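Local structure of putative GntR-family transcriptional regulator (Bordetella bronchiseptica RB50, 3CNV) at residues R7-E12 and H156-L161; W67-H72 and R141-R146; R126-V131 and L149-H154. The protein probably acts as a GntR-family transcriptional regulator, this fragment being the UTRA-type ligand-binding domain expected to sense a small effector and pass the signal to a DNA-binding domain. All blocks are in the same frame, centred on the assembly; numbering follows the deposited sequence.

Contact 1. Residues R7-E12 and H156-L161; sequences RLAPDE and HYRNSL
A two-stranded antiparallel ribbon joins the chain's two ends here, Leu-8 pairing with Tyr-157 and Ala-9 with His-156. Ala-9 and His-156 are the hydrogen-bonded pair: Ala-9 N gives to His-156 O at 2.8 Å, and His-156 N returns a bond to Ala-9 O. Beyond the Leu-8 and Tyr-157 pair, Arg-158 N donates almost straight to Arg-7 O at 3.0 Å. The side chain of His-156 adds a further link. Its CG sits between the backbone N and the carbonyl carbon (chi1 57°), and ND1 donates almost straight to Asp-11 OD1 at 2.7 Å. Carboxylate and imidazole are nearly coplanar, 6° apart, and Ala-9 O lies over one face of the ring, toward its rim.

At the other end Arg-7 makes several of the contacts. Its CB stands over the middle of the Tyr-157 ring, 3.6 Å from the centroid, a CH-pi contact almost on the ring normal. A bend at chi2 places CD. NH1 serves two acceptors: Arg-158 O, met on a lone pair in the carbonyl plane, and Asn-159 OD1 at 3.0 Å, met tilted from the amide plane. Water 1 bridges Arg-7 NH2 and Asn-159 OD1.

Strand 155-161 is also where the sheet continues into a second subunit, because Tyr-157 and Asn-159 to Leu-161 form an antiparallel ladder with a strand of that chain. Tyr-157 OH bonds Glu-105 of its own chain and Asn-159 of that subunit.

Two arginines lie close together at this end. Arg-7 CD rests over one face of the Arg-158 guanidinium, 3.1 Å from Arg-158 NH1, and the two guanidinium planes are within 9° of parallel. Part of the repulsion is probably offset by Asn-162 O of the fourth subunit, which accepts from Arg-158 NH1.

Contact 2. Residues W67-H72 and R141-R146; sequences WLPGTH and RPMEVR
Trp-67 brings the benzene side of its indole against Val-145, CE3 lying 3.7 Å from Val-145 CG1, the two side chains crossing at a slant on the same face of the sheet. Val-145 CG1 gets there by standing anti to its backbone N (chi1 175°). Val-145 O sits at the edge of the indole, near its plane. The same two residues form the hydrogen-bonded pair of the backbones: Trp-67 N donates to Val-145 O at 2.8 Å, and Val-145 N donates nearly straight to Trp-67 O.

One residue along, Leu-68 and Glu-144 run side by side in the same direction, the CD2 methyl of Leu-68 being 3.7 Å from Glu-144 CG. Phe-92 of helix 88-96 packs on both, so this face of the sheet is backed by that helix. The Glu-144 carboxylate then turns to polar partners. OE2 takes two nitrogens of Arg-146 side-on, NH2 at 2.7 Å on the syn lone pair and NE from above the carboxylate plane, while OE1 is held by Tyr-89 and Ser-135.

Strands 59-69 and 141-150 are neighbours in the six-stranded antiparallel sheet of the UTRA domain, and a classic beta bulge interrupts the second of them: Met-143 and Glu-144 both face Ser-135 on strand 127-137. Where strand 59-69 ends, Pro-69 brings its CD to 3.1 Å from Met-143 O, a buried carbonyl without a hydrogen-bond partner in the model.

Met-143 is selenomethionine, and its chain folds at chi2 and chi3 (-48° and -63°). CE meets Pro-69 CG at 3.5 Å, though the placement of CE is doubtful because it also runs too close to His-72 ND1. SE lies 4.1 Å from the centroid of the His-72 ring, approaching it obliquely.

Contact 3. Residues R126-V131 and L149-H154; sequences RPLLQV and LYLTDH
The Tyr-150 ring has the CG2 methyl of Val-131 over one face, 4.1 Å from the centroid and 26° off the normal, a CH-pi contact displaced toward Tyr-150 CE1. The other flat group, the guanidinium of Arg-126, carries the CD1 methyl of Leu-151 on one face, 3.6 Å from NH1, with Asp-153 CB at its edge. The Arg-126 chain is bent at chi2 and chi3, and its CG and guanidinium both meet Leu-151 CD1. The carboxylate of Asp-153 is turned 77° from the guanidinium plane, and its OD1 stays 4.1 Å from Arg-126 NH1; the charges may attract, but this is no salt bridge.

The backbones are joined at Leu-129 and Tyr-150, where each N donates to the other's O at 2.9 Å. Gln-130 and Leu-149 form the next, non-hydrogen-bonded pair. Their side chains run alongside each other, Leu-149 CD2 lying 3.7 Å from Gln-130 CB, and the Gln-130 amide reaches Asp-132.

Toward the other end Leu-128 CD2 meets Leu-151 CD1 at 3.9 Å. Further on, water 2 lies between Thr-152 N and Pro-127 O; it accepts from Thr-152 N at 3.0 Å, but its approach to Pro-127 O is unusually short and therefore doubtful. Thr-152 turns its CG2 toward Leu-129 CB, while its OG1 is hydrogen-bonded to Ala-109 N of the second subunit. Leu-129 also packs on Leu-129 of that subunit.

This is the open end of the antiparallel beta hairpin made by strands 127-137 and 141-150, inside the sheet of the UTRA domain.

How the contacts relate
Along the chain, contacts 2 and 3 are both nested inside the loop that contact 1 closes, and their own segments alternate. Strand 141-150 serves both: contact 2 pairs its beginning with strand 59-69, contact 3 its end with strand 127-137, so the centres lie about 24 Å apart on opposite sides of the chain's centre. Contact 1 belongs to the separate two-stranded sheet, about 12 Å from contact 3 centre to centre. Those two touch, Leu-8 CG packing on Tyr-150 CD2 at 3.5 Å, and both reach the second subunit. The terminal ribbon and the neighbouring hairpin end thus take part in assembly, whereas contact 2 touches no other chain of it.

Contact 1. Residues R7-E12 and H156-L161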
loop_
_atom_site.group_PDB
_atom_site.type_symbol
_atom_site.label_atom_id
_atom_site.label_comp_id
_atom_site.label_asym_id
_atom_site.label_seq_id
_atom_site.Cartn_x
_atom_site.Cartn_y
_atom_site.Cartn_z
ATOM N N ARG C 7 1.863 11.883 -3.368
ATOM C CA ARG C 7 0.697 11.610 -2.515
ATOM C C ARG C 7 0.095 12.903 -1.955
ATOM O O ARG C 7 -0.795 12.912 -1.132
ATOM C CB ARG C 7 1.098 10.679 -1.342
ATOM C CG ARG C 7 1.423 9.302 -1.724
ATOM C CD ARG C 7 0.254 8.654 -2.479
ATOM N NE ARG C 7 0.679 7.329 -2.673
ATOM C CZ ARG C 7 0.862 6.452 -1.676
ATOM N NH1 ARG C 7 0.645 6.814 -0.392
ATOM N NH2 ARG C 7 1.324 5.243 -1.962
ATOM N N LEU C 8 0.547 14.018 -2.512
ATOM C CA LEU C 8 -0.027 15.320 -2.154
ATOM C C LEU C 8 -1.500 15.438 -2.553
ATOM O O LEU C 8 -1.926 15.076 -3.654
ATOM C CB LEU C 8 0.785 16.468 -2.726
ATOM C CG LEU C 8 1.803 17.108 -1.772
ATOM C CD1 LEU C 8 1.972 18.498 -2.252
ATOM C CD2 LEU C 8 1.384 17.192 -0.292
ATOM N N ALA C 9 -2.298 15.859 -1.591
ATOM C CA ALA C 9 -3.722 16.033 -1.790
ATOM C C ALA C 9 -4.172 17.282 -1.085
ATOM O O ALA C 9 -3.639 17.625 -0.015
ATOM C CB ALA C 9 -4.482 14.836 -1.257
ATOM N N PRO C 10 -5.156 17.995 -1.671
ATOM C CA PRO C 10 -5.523 19.195 -0.981
ATOM C C PRO C 10 -6.364 18.971 0.237
ATOM O O PRO C 10 -7.121 17.998 0.328
ATOM C CB PRO C 10 -6.355 20.008 -2.048
ATOM C CG PRO C 10 -6.885 19.011 -2.966
ATOM C CD PRO C 10 -5.810 17.895 -3.001
ATOM N N ASP C 11 -6.247 19.926 1.152
ATOM C CA ASP C 11 -7.034 19.922 2.379
ATOM C C ASP C 11 -8.485 20.277 2.090
ATOM O O ASP C 11 -9.415 19.673 2.640
ATOM C CB ASP C 11 -6.455 20.890 3.426
ATOM C CG ASP C 11 -5.211 20.339 4.071
ATOM O OD1 ASP C 11 -4.854 19.135 3.842
ATOM O OD2 ASP C 11 -4.531 21.143 4.751
ATOM N N GLU C 12 -8.629 21.234 1.193
ATOM C CA GLU C 12 -9.924 21.734 0.757
ATOM C C GLU C 12 -10.545 20.860 -0.297
ATOM O O GLU C 12 -9.882 20.174 -1.073
ATOM C CB GLU C 12 -9.812 23.182 0.234
ATOM N N HIS C 156 -1.860 17.736 2.209
ATOM C CA HIS C 156 -1.417 16.641 3.073
ATOM C C HIS C 156 -0.889 15.531 2.174
ATOM O O HIS C 156 -1.155 15.517 0.972
ATOM C CB HIS C 156 -2.568 16.145 4.022
ATOM C CG HIS C 156 -3.812 15.683 3.316
ATOM N ND1 HIS C 156 -4.831 16.552 3.009
ATOM C CD2 HIS C 156 -4.183 14.472 2.815
ATOM C CE1 HIS C 156 -5.779 15.905 2.349
ATOM N NE2 HIS C 156 -5.409 14.651 2.196
ATOM N N TYR C 157 -0.190 14.592 2.794
ATOM C CA TYR C 157 0.217 13.336 2.153
ATOM C C TYR C 157 -0.813 12.256 2.535
ATOM O O TYR C 157 -0.979 11.927 3.658
ATOM C CB TYR C 157 1.648 12.989 2.643
ATOM C CG TYR C 157 2.245 11.692 2.229
ATOM C CD1 TYR C 157 3.376 11.687 1.455
ATOM C CD2 TYR C 157 1.739 10.499 2.650
ATOM C CE1 TYR C 157 3.977 10.555 1.050
ATOM C CE2 TYR C 157 2.350 9.252 2.214
ATOM C CZ TYR C 157 3.492 9.321 1.435
ATOM O OH TYR C 157 4.141 8.145 1.036
ATOM N N ARG C 158 -1.479 11.736 1.533
ATOM C CA ARG C 158 -2.544 10.731 1.648
ATOM C C ARG C 158 -1.958 9.363 1.568
ATOM O O ARG C 158 -1.140 9.100 0.703
ATOM C CB ARG C 158 -3.612 10.911 0.547
ATOM C CG ARG C 158 -3.097 10.592 -0.871
ATOM C CD ARG C 158 -4.179 10.821 -1.959
ATOM N NE ARG C 158 -3.704 10.561 -3.312
ATOM C CZ ARG C 158 -3.088 9.441 -3.740
ATOM N NH1 ARG C 158 -2.768 8.419 -2.918
ATOM N NH2 ARG C 158 -2.752 9.379 -5.022
ATOM N N ASN C 159 -2.333 8.499 2.501
ATOM C CA ASN C 159 -1.823 7.139 2.524
ATOM C C ASN C 159 -2.931 6.169 2.946
ATOM O O ASN C 159 -3.500 6.330 4.028
ATOM C CB ASN C 159 -0.632 6.952 3.503
ATOM C CG ASN C 159 0.187 5.671 3.217
ATOM O OD1 ASN C 159 0.255 5.173 2.073
ATOM N ND2 ASN C 159 0.889 5.208 4.240
ATOM N N SER C 160 -3.154 5.131 2.141
ATOM C CA SER C 160 -4.024 4.035 2.552
ATOM C C SER C 160 -3.172 2.867 2.926
ATOM O O SER C 160 -2.182 2.538 2.224
ATOM C CB SER C 160 -4.958 3.574 1.413
ATOM O OG SER C 160 -5.942 4.564 1.201
ATOM N N LEU C 161 -3.596 2.216 3.992
ATOM C CA LEU C 161 -2.849 1.094 4.547
ATOM C C LEU C 161 -3.738 -0.136 4.652
ATOM O O LEU C 161 -4.861 -0.052 5.098
ATOM C CB LEU C 161 -2.389 1.419 5.967
ATOM C CG LEU C 161 -1.458 2.601 6.237
ATOM C CD1 LEU C 161 -2.269 3.956 6.243
ATOM C CD2 LEU C 161 -0.885 2.359 7.622
HETATM O O HOH W 1 1.633 3.241 0.362
#

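Contact 2. Residues W67-H72 and R141-R146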
loop_
_atom_site.group_PDB
_atom_site.type_symbol
_atom_site.label_atom_id
_atom_site.label_comp_id
_atom_site.label_asym_id
_atom_site.label_seq_id
_atom_site.Cartn_x
_atom_site.Cartn_y
_atom_site.Cartn_z
ATOM N N TRP C 67 18.583 12.218 -7.468
ATOM C CA TRP C 67 19.884 11.726 -7.880
ATOM C C TRP C 67 19.595 10.461 -8.722
ATOM O O TRP C 67 18.909 9.542 -8.283
ATOM C CB TRP C 67 20.731 11.306 -6.670
ATOM C CG TRP C 67 21.219 12.409 -5.774
ATOM C CD1 TRP C 67 22.419 13.042 -5.834
ATOM C CD2 TRP C 67 20.503 13.007 -4.698
ATOM N NE1 TRP C 67 22.498 13.988 -4.854
ATOM C CE2 TRP C 67 21.317 14.000 -4.155
ATOM C CE3 TRP C 67 19.254 12.789 -4.140
ATOM C CZ2 TRP C 67 20.919 14.771 -3.050
ATOM C CZ3 TRP C 67 18.856 13.551 -3.076
ATOM C CH2 TRP C 67 19.671 14.551 -2.539
ATOM N N LEU C 68 20.149 10.437 -9.896
ATOM C CA LEU C 68 19.997 9.365 -10.865
ATOM C C LEU C 68 21.347 8.827 -11.355
ATOM O O LEU C 68 22.259 9.577 -11.586
ATOM C CB LEU C 68 19.207 9.897 -12.035
ATOM C CG LEU C 68 17.865 10.589 -11.721
ATOM C CD1 LEU C 68 17.468 11.521 -12.854
ATOM C CD2 LEU C 68 16.811 9.483 -11.535
ATOM N N PRO C 69 21.452 7.501 -11.538
ATOM C CA PRO C 69 22.748 6.928 -11.987
ATOM C C PRO C 69 23.172 7.492 -13.385
ATOM O O PRO C 69 22.404 7.470 -14.340
ATOM C CB PRO C 69 22.479 5.441 -12.019
ATOM C CG PRO C 69 20.945 5.296 -12.017
ATOM C CD PRO C 69 20.384 6.493 -11.400
ATOM N N GLY C 70 24.361 8.068 -13.451
ATOM C CA GLY C 70 24.814 8.785 -14.661
ATOM C C GLY C 70 24.686 7.856 -15.856
ATOM O O GLY C 70 24.270 8.256 -16.929
ATOM N N THR C 71 24.974 6.593 -15.596
ATOM C CA THR C 71 25.030 5.539 -16.601
ATOM C C THR C 71 23.757 5.500 -17.414
ATOM O O THR C 71 23.790 5.647 -18.619
ATOM C CB THR C 71 25.291 4.127 -15.961
ATOM O OG1 THR C 71 24.262 3.779 -14.986
ATOM C CG2 THR C 71 26.684 4.076 -15.302
ATOM N N HIS C 72 22.620 5.439 -16.751
ATOM C CA HIS C 72 21.351 5.237 -17.469
ATOM C C HIS C 72 20.732 6.548 -17.945
ATOM O O HIS C 72 19.735 6.559 -18.668
ATOM C CB HIS C 72 20.362 4.474 -16.596
ATOM C CG HIS C 72 20.902 3.181 -16.081
ATOM N ND1 HIS C 72 21.113 2.940 -14.739
ATOM C CD2 HIS C 72 21.307 2.061 -16.734
ATOM C CE1 HIS C 72 21.599 1.719 -14.586
ATOM N NE2 HIS C 72 21.731 1.165 -15.780
ATOM N N ARG C 141 15.947 -3.162 -8.787
ATOM C CA ARG C 141 17.084 -2.317 -9.176
ATOM C C ARG C 141 16.793 -0.877 -8.819
ATOM O O ARG C 141 15.841 -0.328 -9.329
ATOM C CB ARG C 141 17.352 -2.405 -10.650
ATOM C CG ARG C 141 17.928 -3.728 -11.013
ATOM C CD ARG C 141 18.075 -3.877 -12.513
ATOM N NE ARG C 141 18.846 -5.083 -12.812
ATOM C CZ ARG C 141 18.396 -6.338 -12.747
ATOM N NH1 ARG C 141 17.132 -6.602 -12.436
ATOM N NH2 ARG C 141 19.222 -7.337 -13.040
ATOM N N PRO C 142 17.594 -0.273 -7.942
ATOM C CA PRO C 142 17.333 1.112 -7.591
ATOM C C PRO C 142 17.771 2.052 -8.710
ATOM O O PRO C 142 18.831 1.872 -9.293
ATOM C CB PRO C 142 18.117 1.287 -6.290
ATOM C CG PRO C 142 19.218 0.345 -6.394
ATOM C CD PRO C 142 18.789 -0.787 -7.246
HETATM N N MSE C 143 16.930 2.990 -9.057
HETATM C CA MSE C 143 17.195 3.909 -10.165
HETATM C C MSE C 143 17.042 5.402 -9.860
HETATM O O MSE C 143 17.357 6.273 -10.697
HETATM C CB MSE C 143 16.234 3.616 -11.356
HETATM C CG MSE C 143 16.509 2.395 -12.162
HETATM SE SE MSE C 143 18.364 2.106 -12.761
HETATM C CE MSE C 143 18.530 3.660 -13.874
ATOM N N GLU C 144 16.520 5.698 -8.703
ATOM C CA GLU C 144 16.336 7.080 -8.253
ATOM C C GLU C 144 16.293 7.172 -6.774
ATOM O O GLU C 144 15.663 6.337 -6.087
ATOM C CB GLU C 144 15.001 7.687 -8.748
ATOM C CG GLU C 144 14.832 9.163 -8.382
ATOM C CD GLU C 144 13.375 9.646 -8.420
ATOM O OE1 GLU C 144 12.487 8.883 -7.935
ATOM O OE2 GLU C 144 13.160 10.784 -8.930
ATOM N N VAL C 145 16.951 8.238 -6.322
ATOM C CA VAL C 145 16.865 8.744 -4.971
ATOM C C VAL C 145 16.253 10.099 -5.035
ATOM O O VAL C 145 16.683 10.945 -5.791
ATOM C CB VAL C 145 18.225 8.848 -4.233
ATOM C CG1 VAL C 145 18.034 9.540 -2.814
ATOM C CG2 VAL C 145 18.872 7.468 -4.025
ATOM N N ARG C 146 15.191 10.301 -4.286
ATOM C CA ARG C 146 14.582 11.623 -4.255
ATOM C C ARG C 146 14.260 12.017 -2.807
ATOM O O ARG C 146 13.660 11.220 -2.057
ATOM C CB ARG C 146 13.285 11.609 -5.121
ATOM C CG ARG C 146 12.565 12.956 -5.199
ATOM C CD ARG C 146 11.267 12.926 -6.026
ATOM N NE ARG C 146 11.447 12.469 -7.397
ATOM C CZ ARG C 146 10.563 12.572 -8.376
ATOM N NH1 ARG C 146 9.332 13.026 -8.135
ATOM N NH2 ARG C 146 10.893 12.138 -9.592
#

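Contact 3. Residues R126-V131 and L149-H154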
loop_
_atom_site.group_PDB
_atom_site.type_symbol
_atom_site.label_atom_id
_atom_site.label_comp_id
_atom_site.label_asym_id
_atom_site.label_seq_id
_atom_site.Cartn_x
_atom_site.Cartn_y
_atom_site.Cartn_z
ATOM N N ARG C 126 10.214 26.753 9.872
ATOM C CA ARG C 126 8.838 26.279 9.520
ATOM C C ARG C 126 8.797 24.759 9.384
ATOM O O ARG C 126 9.690 24.154 8.744
ATOM C CB ARG C 126 8.386 26.908 8.209
ATOM C CG ARG C 126 7.150 26.397 7.582
ATOM C CD ARG C 126 5.921 26.718 8.377
ATOM N NE ARG C 126 5.319 27.887 7.819
ATOM C CZ ARG C 126 4.148 27.921 7.216
ATOM N NH1 ARG C 126 3.362 26.866 7.162
ATOM N NH2 ARG C 126 3.747 29.049 6.725
ATOM N N PRO C 127 7.811 24.107 10.031
ATOM C CA PRO C 127 7.835 22.636 9.856
ATOM C C PRO C 127 7.438 22.206 8.430
ATOM O O PRO C 127 6.473 22.760 7.821
ATOM C CB PRO C 127 6.789 22.161 10.841
ATOM C CG PRO C 127 6.686 23.181 11.841
ATOM C CD PRO C 127 6.925 24.517 11.138
ATOM N N LEU C 128 8.244 21.278 7.911
ATOM C CA LEU C 128 8.069 20.694 6.569
ATOM C C LEU C 128 8.062 19.173 6.734
ATOM O O LEU C 128 8.655 18.609 7.701
ATOM C CB LEU C 128 9.220 21.072 5.613
ATOM C CG LEU C 128 9.545 22.539 5.439
ATOM C CD1 LEU C 128 10.830 22.734 4.519
ATOM C CD2 LEU C 128 8.318 23.297 4.853
ATOM N N LEU C 129 7.355 18.541 5.828
ATOM C CA LEU C 129 7.299 17.063 5.697
ATOM C C LEU C 129 8.428 16.648 4.746
ATOM O O LEU C 129 8.520 17.101 3.611
ATOM C CB LEU C 129 5.982 16.572 5.189
ATOM C CG LEU C 129 5.831 15.055 4.964
ATOM C CD1 LEU C 129 5.913 14.279 6.288
ATOM C CD2 LEU C 129 4.607 14.701 4.192
ATOM N N GLN C 130 9.362 15.887 5.290
ATOM C CA GLN C 130 10.456 15.356 4.476
ATOM C C GLN C 130 10.118 13.920 4.087
ATOM O O GLN C 130 9.792 13.065 4.919
ATOM C CB GLN C 130 11.807 15.483 5.173
ATOM C CG GLN C 130 12.983 14.810 4.442
ATOM C CD GLN C 130 14.340 15.114 5.101
ATOM O OE1 GLN C 130 14.754 16.257 5.184
ATOM N NE2 GLN C 130 14.973 14.106 5.630
ATOM N N VAL C 131 10.135 13.694 2.787
ATOM C CA VAL C 131 9.871 12.388 2.169
ATOM C C VAL C 131 11.174 11.954 1.454
ATOM O O VAL C 131 11.554 12.465 0.401
ATOM C CB VAL C 131 8.678 12.404 1.164
ATOM C CG1 VAL C 131 8.413 10.961 0.599
ATOM C CG2 VAL C 131 7.340 13.004 1.817
ATOM N N LEU C 149 10.800 17.938 0.135
ATOM C CA LEU C 149 10.418 18.736 1.281
ATOM C C LEU C 149 9.145 19.432 0.887
ATOM O O LEU C 149 9.132 20.218 -0.055
ATOM C CB LEU C 149 11.535 19.736 1.686
ATOM C CG LEU C 149 12.803 19.191 2.358
ATOM C CD1 LEU C 149 13.893 20.273 2.139
ATOM C CD2 LEU C 149 12.601 18.858 3.893
ATOM N N TYR C 150 8.114 19.159 1.679
ATOM C CA TYR C 150 6.757 19.535 1.400
ATOM C C TYR C 150 6.273 20.489 2.451
ATOM O O TYR C 150 6.393 20.275 3.660
ATOM C CB TYR C 150 5.815 18.320 1.444
ATOM C CG TYR C 150 6.037 17.229 0.418
ATOM C CD1 TYR C 150 7.292 16.691 0.170
ATOM C CD2 TYR C 150 4.975 16.684 -0.251
ATOM C CE1 TYR C 150 7.466 15.623 -0.744
ATOM C CE2 TYR C 150 5.136 15.615 -1.190
ATOM C CZ TYR C 150 6.398 15.113 -1.434
ATOM O OH TYR C 150 6.517 14.082 -2.321
ATOM N N LEU C 151 5.682 21.559 1.960
ATOM C CA LEU C 151 4.976 22.518 2.833
ATOM C C LEU C 151 3.511 22.036 2.862
ATOM O O LEU C 151 2.821 22.047 1.870
ATOM C CB LEU C 151 5.048 23.919 2.268
ATOM C CG LEU C 151 4.256 24.971 3.020
ATOM C CD1 LEU C 151 4.951 25.139 4.417
ATOM C CD2 LEU C 151 4.206 26.248 2.196
ATOM N N THR C 152 3.096 21.540 4.012
ATOM C CA THR C 152 1.808 20.870 4.177
ATOM C C THR C 152 0.764 21.760 4.822
ATOM O O THR C 152 -0.040 21.309 5.615
ATOM C CB THR C 152 1.964 19.537 4.965
ATOM O OG1 THR C 152 2.547 19.789 6.235
ATOM C CG2 THR C 152 2.829 18.630 4.256
ATOM N N ASP C 153 0.756 23.027 4.468
ATOM C CA ASP C 153 -0.233 23.908 5.035
ATOM C C ASP C 153 -1.616 23.875 4.320
ATOM O O ASP C 153 -2.637 24.189 4.913
ATOM C CB ASP C 153 0.339 25.347 5.296
ATOM C CG ASP C 153 0.668 26.144 4.029
ATOM O OD1 ASP C 153 0.743 27.426 4.102
ATOM O OD2 ASP C 153 0.894 25.498 2.974
ATOM N N HIS C 154 -1.639 23.505 3.056
ATOM C CA HIS C 154 -2.891 23.485 2.286
ATOM C C HIS C 154 -3.079 22.131 1.647
ATOM O O HIS C 154 -4.057 21.881 0.963
ATOM C CB HIS C 154 -2.788 24.462 1.142
ATOM C CG HIS C 154 -2.731 25.893 1.582
ATOM N ND1 HIS C 154 -3.772 26.513 2.232
ATOM C CD2 HIS C 154 -1.779 26.833 1.407
ATOM C CE1 HIS C 154 -3.452 27.778 2.461
ATOM N NE2 HIS C 154 -2.238 27.990 1.974
HETATM O O HOH W 2 4.329 22.031 6.662
#